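Local coordinates for fiber protein (Human adenovirus 21, PDB 3L88) that forms the trimeric knob of the viral fiber, which binds CD46 and so probably attaches the virion to the host cell, at residues C[50-55]-C[68-73]; C[81-86]-C[160-165]. One frame throughout, in Å; residues are numbered along the deposited sequence.

Interaction 1: residues C[50-55]-C[68-73]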
# COMPACT_ATOMS: atom_id res chain seq x y z
N VAL C 50 -10.33 2.70 -0.28
CA VAL C 50 -11.21 3.79 0.13
C VAL C 50 -10.89 5.09 -0.60
O VAL C 50 -9.73 5.50 -0.69
CB VAL C 50 -11.16 4.01 1.66
CG1 VAL C 50 -9.80 4.56 2.09
CG2 VAL C 50 -12.28 4.93 2.11
N SER C 51 -11.93 5.73 -1.13
CA SER C 51 -11.81 7.07 -1.70
C SER C 51 -13.10 7.87 -1.52
O SER C 51 -14.19 7.30 -1.44
CB SER C 51 -11.42 7.01 -3.18
OG SER C 51 -12.50 6.53 -3.97
N LEU C 52 -12.96 9.20 -1.50
CA LEU C 52 -14.08 10.08 -1.18
C LEU C 52 -14.28 11.17 -2.23
O LEU C 52 -13.33 11.79 -2.69
CB LEU C 52 -13.86 10.71 0.20
CG LEU C 52 -14.93 11.64 0.77
CD1 LEU C 52 -16.23 10.90 1.06
CD2 LEU C 52 -14.40 12.33 2.02
N VAL C 53 -15.54 11.40 -2.60
CA VAL C 53 -15.90 12.53 -3.45
C VAL C 53 -16.93 13.43 -2.77
O VAL C 53 -17.96 12.94 -2.29
CB VAL C 53 -16.47 12.06 -4.80
CG1 VAL C 53 -16.84 13.25 -5.68
CG2 VAL C 53 -15.47 11.15 -5.51
N GLY C 54 -16.66 14.73 -2.73
CA GLY C 54 -17.55 15.69 -2.07
C GLY C 54 -18.73 16.09 -2.95
O GLY C 54 -18.59 16.17 -4.17
N VAL C 55 -19.88 16.32 -2.34
CA VAL C 55 -21.10 16.63 -3.09
C VAL C 55 -21.61 18.05 -2.85
O VAL C 55 -21.86 18.80 -3.79
CB VAL C 55 -22.22 15.63 -2.80
CG1 VAL C 55 -23.52 16.08 -3.44
CG2 VAL C 55 -21.84 14.24 -3.29
N ALA C 68 -7.87 21.52 7.08
CA ALA C 68 -9.21 20.95 7.03
C ALA C 68 -9.19 19.50 7.48
O ALA C 68 -8.15 18.84 7.40
CB ALA C 68 -9.79 21.06 5.62
N THR C 69 -10.32 19.00 7.95
CA THR C 69 -10.39 17.67 8.51
C THR C 69 -11.74 17.02 8.20
O THR C 69 -12.79 17.62 8.40
CB THR C 69 -10.15 17.68 10.03
OG1 THR C 69 -10.16 16.34 10.54
CG2 THR C 69 -11.23 18.48 10.74
N ILE C 70 -11.69 15.80 7.69
CA ILE C 70 -12.91 15.07 7.38
C ILE C 70 -12.89 13.74 8.10
O ILE C 70 -11.91 12.99 8.01
CB ILE C 70 -13.04 14.81 5.87
CG1 ILE C 70 -13.31 16.13 5.13
CG2 ILE C 70 -14.15 13.79 5.60
CD1 ILE C 70 -13.09 16.04 3.64
N GLN C 71 -13.96 13.44 8.82
CA GLN C 71 -14.03 12.23 9.64
C GLN C 71 -15.30 11.45 9.37
O GLN C 71 -16.40 11.98 9.53
CB GLN C 71 -13.94 12.59 11.13
CG GLN C 71 -13.53 11.43 12.03
CD GLN C 71 -13.61 11.78 13.51
OE1 GLN C 71 -14.70 11.84 14.08
NE2 GLN C 71 -12.46 11.98 14.14
N LEU C 72 -15.15 10.20 8.97
CA LEU C 72 -16.29 9.30 8.82
C LEU C 72 -16.18 8.13 9.78
O LEU C 72 -15.23 7.35 9.72
CB LEU C 72 -16.38 8.79 7.37
CG LEU C 72 -16.42 9.86 6.27
CD1 LEU C 72 -16.47 9.22 4.88
CD2 LEU C 72 -17.61 10.79 6.48
N ARG C 73 -17.15 8.02 10.69
CA ARG C 73 -17.19 6.91 11.65
C ARG C 73 -18.23 5.87 11.24
O ARG C 73 -19.40 6.19 11.07
CB ARG C 73 -17.52 7.42 13.05
CG ARG C 73 -16.43 8.27 13.69
CD ARG C 73 -16.87 8.81 15.04
NE ARG C 73 -18.14 9.51 14.94
CZ ARG C 73 -18.28 10.77 14.55
NH1 ARG C 73 -17.21 11.49 14.22
NH2 ARG C 73 -19.48 11.33 14.49
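The core between the two sheets of the fiber knob's beta-sandwich is bridged here by L52, which meets I70 and L72. The two antiparallel sheets pack face to face. Residues 50-54 lie on strand 45-54 of one sheet, and 68-73 on strand 67-76, which is an outermost strand of the other sheet within this chain. No hydrogen bond runs between the two segments. The CA atoms of L52 and I70 are 10.0 Å apart, a spacing expected of facing sheets and too wide for neighbouring strands, so the side chains do all the bridging.

L52 holds its CG anti to the backbone N (chi1 -178°), which sends the branched end across the gap with one methyl for each partner. CD2 goes to I70, meeting it tip to tip, and CD1 goes to L72, whose side chain it crosses at a slant. On the other side, I70 and L72 are two residues apart on their strand and point to the same face. Q71, between them, is bonded to E170 on the adjacent strand, and R73 forms a salt bridge with E26.

All three touching residues are buried, and their surroundings extend the apolar layer: I70 also packs on L186 and L72 on L35. The N-H of L52 is taken by OG1 of T188, from the segment before strand 191-196, while the backbone of V53 pairs with K34. Only 110 Å² is buried between the segments, and it comes down to methyl contacts: L52 CD2 to I70 CG2 at 3.9 Å, and L52 CD1 to L72 CD1 at 4.2 Å.

Interaction 2: residues C[81-86]-C[160-165]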
# COMPACT_ATOMS: atom_id res chain seq x y z
N ASN C 81 -23.26 -5.72 10.49
CA ASN C 81 -24.12 -4.83 9.73
C ASN C 81 -24.03 -3.37 10.19
O ASN C 81 -23.92 -3.10 11.38
CB ASN C 81 -25.57 -5.32 9.78
CG ASN C 81 -25.75 -6.65 9.07
OD1 ASN C 81 -25.28 -6.85 7.95
ND2 ASN C 81 -26.42 -7.58 9.74
N LEU C 82 -24.07 -2.45 9.23
CA LEU C 82 -23.90 -1.03 9.53
C LEU C 82 -25.00 -0.50 10.44
O LEU C 82 -26.18 -0.75 10.22
CB LEU C 82 -23.86 -0.21 8.24
CG LEU C 82 -23.58 1.28 8.39
CD1 LEU C 82 -22.15 1.54 8.88
CD2 LEU C 82 -23.85 2.02 7.08
N LEU C 83 -24.61 0.23 11.47
CA LEU C 83 -25.57 0.94 12.30
C LEU C 83 -25.79 2.36 11.77
O LEU C 83 -24.99 3.26 12.04
CB LEU C 83 -25.12 0.97 13.76
CG LEU C 83 -25.17 -0.38 14.46
CD1 LEU C 83 -24.40 -0.32 15.77
CD2 LEU C 83 -26.62 -0.80 14.68
N THR C 84 -26.87 2.53 11.03
CA THR C 84 -27.07 3.70 10.19
C THR C 84 -27.21 4.99 10.99
O THR C 84 -26.66 6.02 10.61
CB THR C 84 -28.28 3.50 9.25
OG1 THR C 84 -27.81 3.07 7.97
CG2 THR C 84 -29.07 4.78 9.09
N ASP C 85 -27.93 4.92 12.11
CA ASP C 85 -28.22 6.11 12.91
C ASP C 85 -26.95 6.71 13.52
O ASP C 85 -26.80 7.93 13.58
CB ASP C 85 -29.23 5.78 14.01
CG ASP C 85 -30.63 5.58 13.48
OD1 ASP C 85 -30.85 5.80 12.27
OD2 ASP C 85 -31.52 5.20 14.27
N GLU C 86 -26.05 5.84 13.97
CA GLU C 86 -24.85 6.28 14.68
C GLU C 86 -23.71 6.66 13.73
O GLU C 86 -22.80 7.40 14.10
CB GLU C 86 -24.38 5.20 15.66
CG GLU C 86 -25.31 4.95 16.82
CD GLU C 86 -26.28 3.81 16.56
OE1 GLU C 86 -26.79 3.70 15.43
OE2 GLU C 86 -26.55 3.03 17.50
N SER C 160 -22.47 2.97 22.00
CA SER C 160 -23.78 2.34 22.05
C SER C 160 -23.66 0.85 22.38
O SER C 160 -22.72 0.19 21.95
CB SER C 160 -24.53 2.52 20.73
OG SER C 160 -25.41 1.43 20.49
N SER C 161 -24.62 0.34 23.13
CA SER C 161 -24.60 -1.06 23.54
C SER C 161 -24.65 -1.98 22.33
O SER C 161 -24.34 -3.17 22.43
CB SER C 161 -25.78 -1.35 24.47
OG SER C 161 -25.94 -0.31 25.43
N ASN C 162 -25.02 -1.42 21.18
CA ASN C 162 -25.18 -2.20 19.97
C ASN C 162 -23.93 -2.27 19.11
O ASN C 162 -23.84 -3.08 18.18
CB ASN C 162 -26.36 -1.68 19.14
CG ASN C 162 -27.63 -2.47 19.37
OD1 ASN C 162 -27.83 -3.05 20.43
ND2 ASN C 162 -28.49 -2.52 18.35
N VAL C 163 -22.95 -1.42 19.42
CA VAL C 163 -21.70 -1.42 18.66
C VAL C 163 -20.82 -2.62 19.02
O VAL C 163 -20.45 -2.81 20.17
CB VAL C 163 -20.90 -0.12 18.87
CG1 VAL C 163 -19.55 -0.22 18.17
CG2 VAL C 163 -21.67 1.07 18.34
N ALA C 164 -20.51 -3.43 18.01
CA ALA C 164 -19.60 -4.54 18.19
C ALA C 164 -18.26 -4.28 17.49
O ALA C 164 -17.21 -4.69 17.98
CB ALA C 164 -20.24 -5.83 17.68
N TYR C 165 -18.31 -3.59 16.36
CA TYR C 165 -17.10 -3.23 15.62
C TYR C 165 -17.17 -1.79 15.14
O TYR C 165 -18.25 -1.21 15.07
CB TYR C 165 -16.90 -4.16 14.42
CG TYR C 165 -17.06 -5.62 14.75
CD1 TYR C 165 -15.99 -6.39 15.18
CD2 TYR C 165 -18.30 -6.25 14.61
CE1 TYR C 165 -16.14 -7.73 15.49
CE2 TYR C 165 -18.46 -7.59 14.91
CZ TYR C 165 -17.38 -8.32 15.35
OH TYR C 165 -17.53 -9.66 15.63
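L83 reaches over to the turn at S160-V163, joining two surface loops of the knob: the one that follows strand 67-76 and the one that leads into strand 165-174. The leucine works through a single methyl. With chi1 at -70° its CG stands beside the backbone N and anti to the carbonyl carbon, and the nearly extended chi2 carries CD1 forward to the turn. There CD1 lies 3.7 Å from the backbone O of N162 and 4.0 Å from CG2 of V163, with CB of N162 slightly farther off.

The turn that receives L83 is well tied. It is a type I beta turn, closed by V163 N to S160 O at 3.0 Å, and the S160 side chain adds an ST turn: OG accepts the N-H of N162 at 3.0 Å, with an angle of 162° at the hydrogen. That bond fixes the rotation of the serine side chain. Y75, on strand 67-76, ties the two loops to the sheet: E86 and V163 touch it, and L83 shares a backbone hydrogen bond with it.

E86, three residues on from L83, makes the second approach. Its chain is bent at chi2 (94°), which folds the carboxylate toward the turn and leaves OE2 at 3.6 Å from S160 OG, too long to count as a hydrogen bond. The closest polar approach between the loops is therefore a loose one.

With no hydrogen bond or salt bridge between them, the two loops are joined by van der Waals contact, chiefly through the L83 methyl; the S160 hydroxyl spends its clear hydrogen bond on its own turn.

In the fold
Interaction 1 sits in the core, its centre about 7 Å from the centre of the chain, whereas interaction 2 is a surface contact, its centre about 15 Å from it. Strand 67-76 supplies one side of interaction 1; the loop after it supplies one side of interaction 2, whose other segment leads into strand 165-174, the neighbour of 67-76 in the sheet. Their centres are 20 Å apart and their nearest atoms about 5 Å, without touching. Neither has a hydrogen bond between its segments. The inner contact is purely aliphatic and joins the two sheets, while the outer one mixes leucine and valine methyls with backbone oxygen, serine and carboxylate, and joins loops.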